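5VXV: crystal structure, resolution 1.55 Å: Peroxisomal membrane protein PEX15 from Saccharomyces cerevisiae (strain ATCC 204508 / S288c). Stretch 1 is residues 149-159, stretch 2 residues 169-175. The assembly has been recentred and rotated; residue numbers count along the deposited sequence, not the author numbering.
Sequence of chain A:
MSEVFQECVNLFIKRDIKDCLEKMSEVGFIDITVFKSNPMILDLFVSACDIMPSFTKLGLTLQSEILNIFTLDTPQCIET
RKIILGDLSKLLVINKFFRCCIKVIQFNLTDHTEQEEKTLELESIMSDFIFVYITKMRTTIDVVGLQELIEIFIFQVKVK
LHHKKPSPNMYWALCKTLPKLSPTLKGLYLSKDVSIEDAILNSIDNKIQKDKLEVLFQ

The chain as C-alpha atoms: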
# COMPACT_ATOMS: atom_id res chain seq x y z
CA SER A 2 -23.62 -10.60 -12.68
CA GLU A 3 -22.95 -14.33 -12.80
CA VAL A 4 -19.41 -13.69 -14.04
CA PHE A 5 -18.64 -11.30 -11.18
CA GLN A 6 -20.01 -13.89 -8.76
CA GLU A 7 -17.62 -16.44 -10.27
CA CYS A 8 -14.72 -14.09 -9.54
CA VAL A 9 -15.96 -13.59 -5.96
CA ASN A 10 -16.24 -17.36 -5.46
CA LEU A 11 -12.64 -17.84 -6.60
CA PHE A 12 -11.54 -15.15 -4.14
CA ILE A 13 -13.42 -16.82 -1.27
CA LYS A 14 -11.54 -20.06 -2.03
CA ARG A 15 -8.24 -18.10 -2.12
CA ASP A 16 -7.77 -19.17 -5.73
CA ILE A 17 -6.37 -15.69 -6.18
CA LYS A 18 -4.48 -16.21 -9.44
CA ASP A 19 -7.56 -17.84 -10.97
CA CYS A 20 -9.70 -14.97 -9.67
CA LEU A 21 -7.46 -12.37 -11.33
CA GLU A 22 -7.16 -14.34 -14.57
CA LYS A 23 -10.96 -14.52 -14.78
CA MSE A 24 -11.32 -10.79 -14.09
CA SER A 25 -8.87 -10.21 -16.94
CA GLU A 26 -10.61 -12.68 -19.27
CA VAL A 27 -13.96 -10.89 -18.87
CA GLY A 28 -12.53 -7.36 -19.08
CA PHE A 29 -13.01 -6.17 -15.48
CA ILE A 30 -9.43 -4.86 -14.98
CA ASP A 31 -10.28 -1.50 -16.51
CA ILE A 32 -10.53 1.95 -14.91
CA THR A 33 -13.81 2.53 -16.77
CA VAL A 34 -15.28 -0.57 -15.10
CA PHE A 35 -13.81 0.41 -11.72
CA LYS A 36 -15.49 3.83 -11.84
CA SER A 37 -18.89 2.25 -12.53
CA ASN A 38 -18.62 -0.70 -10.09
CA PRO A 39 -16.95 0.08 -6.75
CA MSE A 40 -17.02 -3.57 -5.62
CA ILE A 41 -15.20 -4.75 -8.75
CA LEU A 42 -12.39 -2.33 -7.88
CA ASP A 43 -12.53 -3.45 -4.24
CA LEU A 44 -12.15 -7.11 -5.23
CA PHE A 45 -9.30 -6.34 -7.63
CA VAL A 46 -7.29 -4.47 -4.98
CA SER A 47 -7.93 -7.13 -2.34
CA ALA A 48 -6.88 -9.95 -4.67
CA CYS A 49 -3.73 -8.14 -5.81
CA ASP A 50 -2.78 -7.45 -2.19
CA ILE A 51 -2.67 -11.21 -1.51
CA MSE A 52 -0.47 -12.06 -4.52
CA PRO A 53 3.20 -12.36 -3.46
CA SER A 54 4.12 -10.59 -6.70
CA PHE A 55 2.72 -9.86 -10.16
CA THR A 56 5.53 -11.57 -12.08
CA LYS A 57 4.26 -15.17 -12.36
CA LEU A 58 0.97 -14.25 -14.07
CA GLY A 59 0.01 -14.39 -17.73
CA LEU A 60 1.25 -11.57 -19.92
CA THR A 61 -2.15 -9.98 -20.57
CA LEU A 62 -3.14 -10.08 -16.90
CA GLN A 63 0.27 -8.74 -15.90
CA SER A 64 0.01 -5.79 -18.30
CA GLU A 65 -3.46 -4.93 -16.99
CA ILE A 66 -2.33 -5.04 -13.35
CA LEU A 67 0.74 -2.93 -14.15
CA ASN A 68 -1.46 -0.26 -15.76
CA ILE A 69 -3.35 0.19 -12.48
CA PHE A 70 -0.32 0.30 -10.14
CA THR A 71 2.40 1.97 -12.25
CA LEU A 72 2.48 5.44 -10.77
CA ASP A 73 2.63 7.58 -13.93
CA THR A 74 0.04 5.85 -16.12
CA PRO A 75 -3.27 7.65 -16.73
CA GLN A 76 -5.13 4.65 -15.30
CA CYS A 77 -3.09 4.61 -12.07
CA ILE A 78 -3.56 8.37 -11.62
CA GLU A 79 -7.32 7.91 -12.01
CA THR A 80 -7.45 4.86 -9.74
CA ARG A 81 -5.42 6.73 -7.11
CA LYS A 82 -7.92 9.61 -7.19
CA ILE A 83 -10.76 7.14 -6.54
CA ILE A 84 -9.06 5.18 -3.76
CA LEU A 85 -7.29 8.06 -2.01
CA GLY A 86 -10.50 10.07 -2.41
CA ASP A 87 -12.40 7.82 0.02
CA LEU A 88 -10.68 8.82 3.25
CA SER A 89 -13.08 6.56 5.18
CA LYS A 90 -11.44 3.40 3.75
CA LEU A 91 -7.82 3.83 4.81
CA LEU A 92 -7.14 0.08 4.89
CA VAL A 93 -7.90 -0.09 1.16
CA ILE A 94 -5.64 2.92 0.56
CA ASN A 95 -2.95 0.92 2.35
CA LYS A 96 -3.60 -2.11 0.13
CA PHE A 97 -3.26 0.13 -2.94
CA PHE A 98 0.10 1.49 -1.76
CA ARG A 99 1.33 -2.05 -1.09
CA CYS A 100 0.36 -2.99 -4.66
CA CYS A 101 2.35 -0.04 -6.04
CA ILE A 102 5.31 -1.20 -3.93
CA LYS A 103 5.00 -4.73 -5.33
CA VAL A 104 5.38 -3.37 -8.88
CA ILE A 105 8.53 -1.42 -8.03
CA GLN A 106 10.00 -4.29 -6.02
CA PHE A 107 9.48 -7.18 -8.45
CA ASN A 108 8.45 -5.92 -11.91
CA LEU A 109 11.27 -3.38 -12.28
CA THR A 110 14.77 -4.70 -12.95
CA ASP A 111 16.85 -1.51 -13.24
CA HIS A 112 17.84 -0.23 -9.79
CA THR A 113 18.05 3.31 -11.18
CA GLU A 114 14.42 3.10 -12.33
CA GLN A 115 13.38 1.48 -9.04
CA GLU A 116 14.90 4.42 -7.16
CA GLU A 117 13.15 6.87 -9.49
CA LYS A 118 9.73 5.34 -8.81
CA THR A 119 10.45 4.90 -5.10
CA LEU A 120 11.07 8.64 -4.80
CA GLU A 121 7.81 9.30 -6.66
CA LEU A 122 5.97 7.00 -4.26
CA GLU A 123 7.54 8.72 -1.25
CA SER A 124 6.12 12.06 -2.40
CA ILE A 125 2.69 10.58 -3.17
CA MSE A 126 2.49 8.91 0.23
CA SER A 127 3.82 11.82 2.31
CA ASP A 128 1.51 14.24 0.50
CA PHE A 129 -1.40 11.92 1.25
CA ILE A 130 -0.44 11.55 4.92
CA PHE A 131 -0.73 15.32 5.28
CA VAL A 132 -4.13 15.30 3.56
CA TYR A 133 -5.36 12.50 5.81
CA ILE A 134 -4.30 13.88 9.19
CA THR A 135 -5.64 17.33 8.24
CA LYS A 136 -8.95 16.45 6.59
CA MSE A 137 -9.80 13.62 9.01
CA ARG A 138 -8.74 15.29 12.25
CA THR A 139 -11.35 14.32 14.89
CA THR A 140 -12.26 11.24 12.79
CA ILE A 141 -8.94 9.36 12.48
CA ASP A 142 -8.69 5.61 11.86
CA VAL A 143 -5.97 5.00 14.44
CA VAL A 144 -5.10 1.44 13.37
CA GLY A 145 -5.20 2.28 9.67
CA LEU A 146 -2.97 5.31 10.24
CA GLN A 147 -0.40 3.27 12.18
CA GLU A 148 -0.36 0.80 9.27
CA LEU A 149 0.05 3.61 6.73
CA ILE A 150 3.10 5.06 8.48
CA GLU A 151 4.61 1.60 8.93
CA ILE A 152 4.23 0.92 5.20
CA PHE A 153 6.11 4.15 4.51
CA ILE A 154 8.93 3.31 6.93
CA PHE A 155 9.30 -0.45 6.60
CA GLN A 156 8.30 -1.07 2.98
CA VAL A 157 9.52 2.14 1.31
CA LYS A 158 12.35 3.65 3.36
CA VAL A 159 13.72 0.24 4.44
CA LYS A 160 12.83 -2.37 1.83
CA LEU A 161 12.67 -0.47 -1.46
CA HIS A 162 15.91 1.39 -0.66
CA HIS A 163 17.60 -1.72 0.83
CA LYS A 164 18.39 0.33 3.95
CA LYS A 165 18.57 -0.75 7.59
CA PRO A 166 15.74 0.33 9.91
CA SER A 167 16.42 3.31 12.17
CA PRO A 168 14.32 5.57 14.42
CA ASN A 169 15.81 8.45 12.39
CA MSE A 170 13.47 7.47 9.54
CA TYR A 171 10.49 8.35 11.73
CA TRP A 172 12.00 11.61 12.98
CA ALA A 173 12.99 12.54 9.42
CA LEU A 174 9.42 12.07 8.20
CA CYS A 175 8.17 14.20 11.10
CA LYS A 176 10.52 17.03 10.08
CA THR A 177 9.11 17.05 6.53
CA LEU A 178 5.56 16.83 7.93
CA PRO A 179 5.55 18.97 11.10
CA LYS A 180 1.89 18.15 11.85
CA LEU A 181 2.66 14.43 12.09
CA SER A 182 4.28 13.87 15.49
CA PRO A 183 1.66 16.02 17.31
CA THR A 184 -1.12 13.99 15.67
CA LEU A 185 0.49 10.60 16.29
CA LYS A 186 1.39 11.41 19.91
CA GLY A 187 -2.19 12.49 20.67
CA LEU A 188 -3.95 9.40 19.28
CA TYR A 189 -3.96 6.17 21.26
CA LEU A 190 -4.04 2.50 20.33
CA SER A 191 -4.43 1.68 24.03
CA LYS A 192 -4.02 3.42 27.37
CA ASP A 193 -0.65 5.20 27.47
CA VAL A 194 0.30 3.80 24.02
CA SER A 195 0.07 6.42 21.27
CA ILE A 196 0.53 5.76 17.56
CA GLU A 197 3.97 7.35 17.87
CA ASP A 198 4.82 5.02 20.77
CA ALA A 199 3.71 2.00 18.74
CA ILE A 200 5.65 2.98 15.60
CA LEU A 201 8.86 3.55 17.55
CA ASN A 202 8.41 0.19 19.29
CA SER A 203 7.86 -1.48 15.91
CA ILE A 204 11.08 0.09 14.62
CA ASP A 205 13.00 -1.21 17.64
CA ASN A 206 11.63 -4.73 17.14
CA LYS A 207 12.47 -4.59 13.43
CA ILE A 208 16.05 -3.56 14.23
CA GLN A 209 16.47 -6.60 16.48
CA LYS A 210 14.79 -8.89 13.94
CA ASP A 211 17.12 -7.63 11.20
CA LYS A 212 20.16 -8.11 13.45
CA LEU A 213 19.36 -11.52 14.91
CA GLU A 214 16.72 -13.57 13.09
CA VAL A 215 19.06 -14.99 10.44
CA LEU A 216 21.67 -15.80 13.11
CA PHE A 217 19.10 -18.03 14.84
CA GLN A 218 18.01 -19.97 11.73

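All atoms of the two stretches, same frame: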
# COMPACT_ATOMS: atom_id res chain seq x y z
N LEU A 149 -0.42 2.76 7.82
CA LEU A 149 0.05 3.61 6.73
C LEU A 149 1.48 4.09 6.98
O LEU A 149 2.33 4.03 6.08
CB LEU A 149 -0.90 4.79 6.56
CG LEU A 149 -0.49 5.88 5.56
CD1 LEU A 149 -0.35 5.30 4.16
CD2 LEU A 149 -1.49 7.02 5.59
N ILE A 150 1.76 4.57 8.19
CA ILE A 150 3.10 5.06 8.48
C ILE A 150 4.10 3.91 8.45
O ILE A 150 5.23 4.06 7.99
CB ILE A 150 3.13 5.79 9.83
CG1 ILE A 150 2.10 6.93 9.86
CG2 ILE A 150 4.53 6.35 10.10
CD1 ILE A 150 2.27 7.97 8.76
N GLU A 151 3.68 2.72 8.91
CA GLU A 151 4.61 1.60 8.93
C GLU A 151 4.88 1.07 7.52
O GLU A 151 5.98 0.56 7.26
CB GLU A 151 4.09 0.52 9.87
CG GLU A 151 4.16 0.97 11.33
CD GLU A 151 3.92 -0.14 12.33
OE1 GLU A 151 3.60 -1.27 11.91
OE2 GLU A 151 4.07 0.12 13.55
N ILE A 152 3.93 1.20 6.60
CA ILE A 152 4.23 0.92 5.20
C ILE A 152 5.32 1.86 4.70
O ILE A 152 6.31 1.45 4.10
CB ILE A 152 2.97 1.03 4.32
CG1 ILE A 152 1.97 -0.09 4.66
CG2 ILE A 152 3.33 0.96 2.84
CD1 ILE A 152 0.60 0.12 4.05
N PHE A 153 5.14 3.16 4.96
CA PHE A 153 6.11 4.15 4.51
C PHE A 153 7.50 3.82 5.03
O PHE A 153 8.48 3.82 4.27
CB PHE A 153 5.67 5.54 4.96
CG PHE A 153 6.55 6.66 4.46
CD1 PHE A 153 7.66 7.06 5.18
CD2 PHE A 153 6.26 7.30 3.26
CE1 PHE A 153 8.47 8.08 4.72
CE2 PHE A 153 7.07 8.33 2.81
CZ PHE A 153 8.17 8.71 3.54
N ILE A 154 7.61 3.53 6.33
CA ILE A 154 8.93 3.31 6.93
C ILE A 154 9.49 1.96 6.52
O ILE A 154 10.62 1.86 6.02
CB ILE A 154 8.84 3.46 8.46
CG1 ILE A 154 8.49 4.91 8.82
CG2 ILE A 154 10.17 3.05 9.11
CD1 ILE A 154 8.27 5.16 10.30
N PHE A 155 8.72 0.88 6.74
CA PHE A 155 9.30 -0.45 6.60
C PHE A 155 9.33 -0.94 5.16
O PHE A 155 10.26 -1.64 4.76
CB PHE A 155 8.52 -1.45 7.48
CG PHE A 155 8.63 -1.17 8.95
CD1 PHE A 155 9.87 -0.99 9.55
CD2 PHE A 155 7.50 -1.08 9.74
CE1 PHE A 155 9.97 -0.73 10.90
CE2 PHE A 155 7.59 -0.81 11.09
CZ PHE A 155 8.83 -0.64 11.67
N GLN A 156 8.32 -0.59 4.36
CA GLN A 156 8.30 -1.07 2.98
C GLN A 156 8.99 -0.12 2.01
O GLN A 156 9.60 -0.59 1.04
CB GLN A 156 6.85 -1.30 2.52
CG GLN A 156 6.11 -2.34 3.36
CD GLN A 156 5.05 -3.08 2.58
OE1 GLN A 156 5.13 -3.21 1.36
NE2 GLN A 156 4.04 -3.58 3.28
N VAL A 157 8.94 1.19 2.25
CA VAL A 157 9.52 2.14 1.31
C VAL A 157 10.92 2.54 1.76
O VAL A 157 11.90 2.30 1.04
CB VAL A 157 8.60 3.37 1.15
CG1 VAL A 157 9.16 4.32 0.10
CG2 VAL A 157 7.20 2.94 0.77
N LYS A 158 11.04 3.15 2.94
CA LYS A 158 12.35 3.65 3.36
C LYS A 158 13.33 2.50 3.59
O LYS A 158 14.52 2.63 3.28
CB LYS A 158 12.23 4.51 4.62
CG LYS A 158 11.28 5.71 4.51
CD LYS A 158 11.55 6.60 3.30
CE LYS A 158 12.94 7.20 3.30
NZ LYS A 158 13.06 8.32 2.31
N VAL A 159 12.86 1.39 4.15
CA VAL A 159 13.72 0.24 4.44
C VAL A 159 13.84 -0.65 3.20
O VAL A 159 14.92 -0.75 2.60
CB VAL A 159 13.20 -0.55 5.65
CG1 VAL A 159 13.92 -1.90 5.79
CG2 VAL A 159 13.35 0.26 6.92
N ASN A 169 15.62 7.19 13.11
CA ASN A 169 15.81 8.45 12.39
C ASN A 169 14.90 8.56 11.17
O ASN A 169 14.66 9.67 10.69
CB ASN A 169 17.27 8.60 11.97
CG ASN A 169 18.21 8.65 13.17
N MSE A 170 14.40 7.44 10.66
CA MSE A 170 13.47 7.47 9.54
C MSE A 170 12.14 8.08 9.98
O MSE A 170 11.51 8.83 9.22
CB MSE A 170 13.24 6.07 9.00
CG MSE A 170 14.48 5.45 8.41
SE MSE A 170 14.18 3.59 7.98
CE MSE A 170 15.62 3.34 6.68
N TYR A 171 11.72 7.76 11.20
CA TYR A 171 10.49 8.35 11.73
C TYR A 171 10.68 9.84 11.99
O TYR A 171 9.86 10.66 11.58
CB TYR A 171 10.06 7.63 13.00
CG TYR A 171 8.83 8.24 13.62
CD1 TYR A 171 7.57 8.00 13.09
CD2 TYR A 171 8.92 9.08 14.73
CE1 TYR A 171 6.44 8.56 13.64
CE2 TYR A 171 7.79 9.65 15.29
CZ TYR A 171 6.56 9.39 14.74
OH TYR A 171 5.43 9.95 15.30
N TRP A 172 11.77 10.20 12.67
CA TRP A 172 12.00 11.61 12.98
C TRP A 172 12.20 12.42 11.70
O TRP A 172 11.77 13.58 11.64
CB TRP A 172 13.20 11.75 13.91
CG TRP A 172 13.03 10.99 15.19
CD1 TRP A 172 13.86 10.03 15.69
CD2 TRP A 172 11.95 11.11 16.13
NE1 TRP A 172 13.38 9.55 16.89
CE2 TRP A 172 12.20 10.20 17.18
CE3 TRP A 172 10.80 11.91 16.19
CZ2 TRP A 172 11.34 10.06 18.27
CZ3 TRP A 172 9.95 11.77 17.28
CH2 TRP A 172 10.23 10.85 18.30
N ALA A 173 12.83 11.83 10.68
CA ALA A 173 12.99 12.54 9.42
C ALA A 173 11.65 12.83 8.77
O ALA A 173 11.41 13.95 8.28
CB ALA A 173 13.88 11.74 8.47
N LEU A 174 10.76 11.84 8.74
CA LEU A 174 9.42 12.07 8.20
C LEU A 174 8.70 13.17 8.96
O LEU A 174 8.04 14.03 8.35
CB LEU A 174 8.62 10.77 8.25
CG LEU A 174 7.15 10.85 7.82
CD1 LEU A 174 7.02 11.33 6.39
CD2 LEU A 174 6.48 9.50 8.00
N CYS A 175 8.83 13.18 10.28
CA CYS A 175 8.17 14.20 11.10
C CYS A 175 8.73 15.59 10.86
O CYS A 175 8.02 16.57 11.10
CB CYS A 175 8.29 13.83 12.57
SG CYS A 175 7.29 12.41 13.03

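The centre of this contact is apolar, and Met170, modelled as selenomethionine, has more of its surface buried in it than any other residue. Its CA-to-CB bond points toward the helix of residues 149-159, and its long, unbranched side chain, with chi1 m and chi2 and chi3 both t, reaches across the gap between the helices. Met170 SE lies 4.2 Å from Ile154 CG2 and 3.6 Å from Val159 CG2, so one large, polarizable atom touches two beta-branched residues. Such a flexible chain suits a place where it must fit against the rigid, branched surfaces of isoleucine and valine.

One helical turn further on, Leu174 also points toward the other helix. Its CD2 methyl lies 3.9 Å from Phe153 CD1 and 4.3 Å from Ile150 CG2, and thus joins an aromatic and an aliphatic neighbour by van der Waals contact. Ile154 sits between these groups along its own helix. While its CG2 meets Met170, its CD1, carried outward by chi1 m and chi2 t, approaches Tyr171 CD1 at 4.0 Å, near the plane of the ring and at its edge. The tyrosine thus offers hydrocarbon to the isoleucine, and its hydroxyl is hydrogen-bonded elsewhere in the structure.

The backbone arrangement sets the frame for these contacts. Both stretches are helical, and their N-to-C directions diverge by 116°, so the helices cross steeply instead of running side by side. The axes approach to 10.3 Å, leaving room for side chains between them; the nearest CA atoms, Ile154 CA and Met170 CA, are 6.7 Å apart. The contact buries 377 Å², both sides summed. Each helix is held by its own backbone hydrogen bonds, such as Leu174 N to Met170 O at 3.1 Å. In the first helix the pattern widens into a pi-type turn: Lys158 N bonds to Phe153 O at 3.0 Å and Val159 N to Ile154 O at 3.0 Å, each spanning five residues.

At the polar edge stands Lys158. Its CA-to-CB bond points toward the other helix, and its CB lies 4.0 Å from Met170 SE, but the end of the side chain leads away. The aliphatic base of the lysine can therefore pack against the selenomethionine while NZ finds a hydrogen bond elsewhere in the structure. Lys158 O, 3.6 Å from Met170 CE, brings a backbone carbonyl against the terminal methyl. No hydrogen bond joins the two stretches, so their direct association rests on the fit of apolar surfaces.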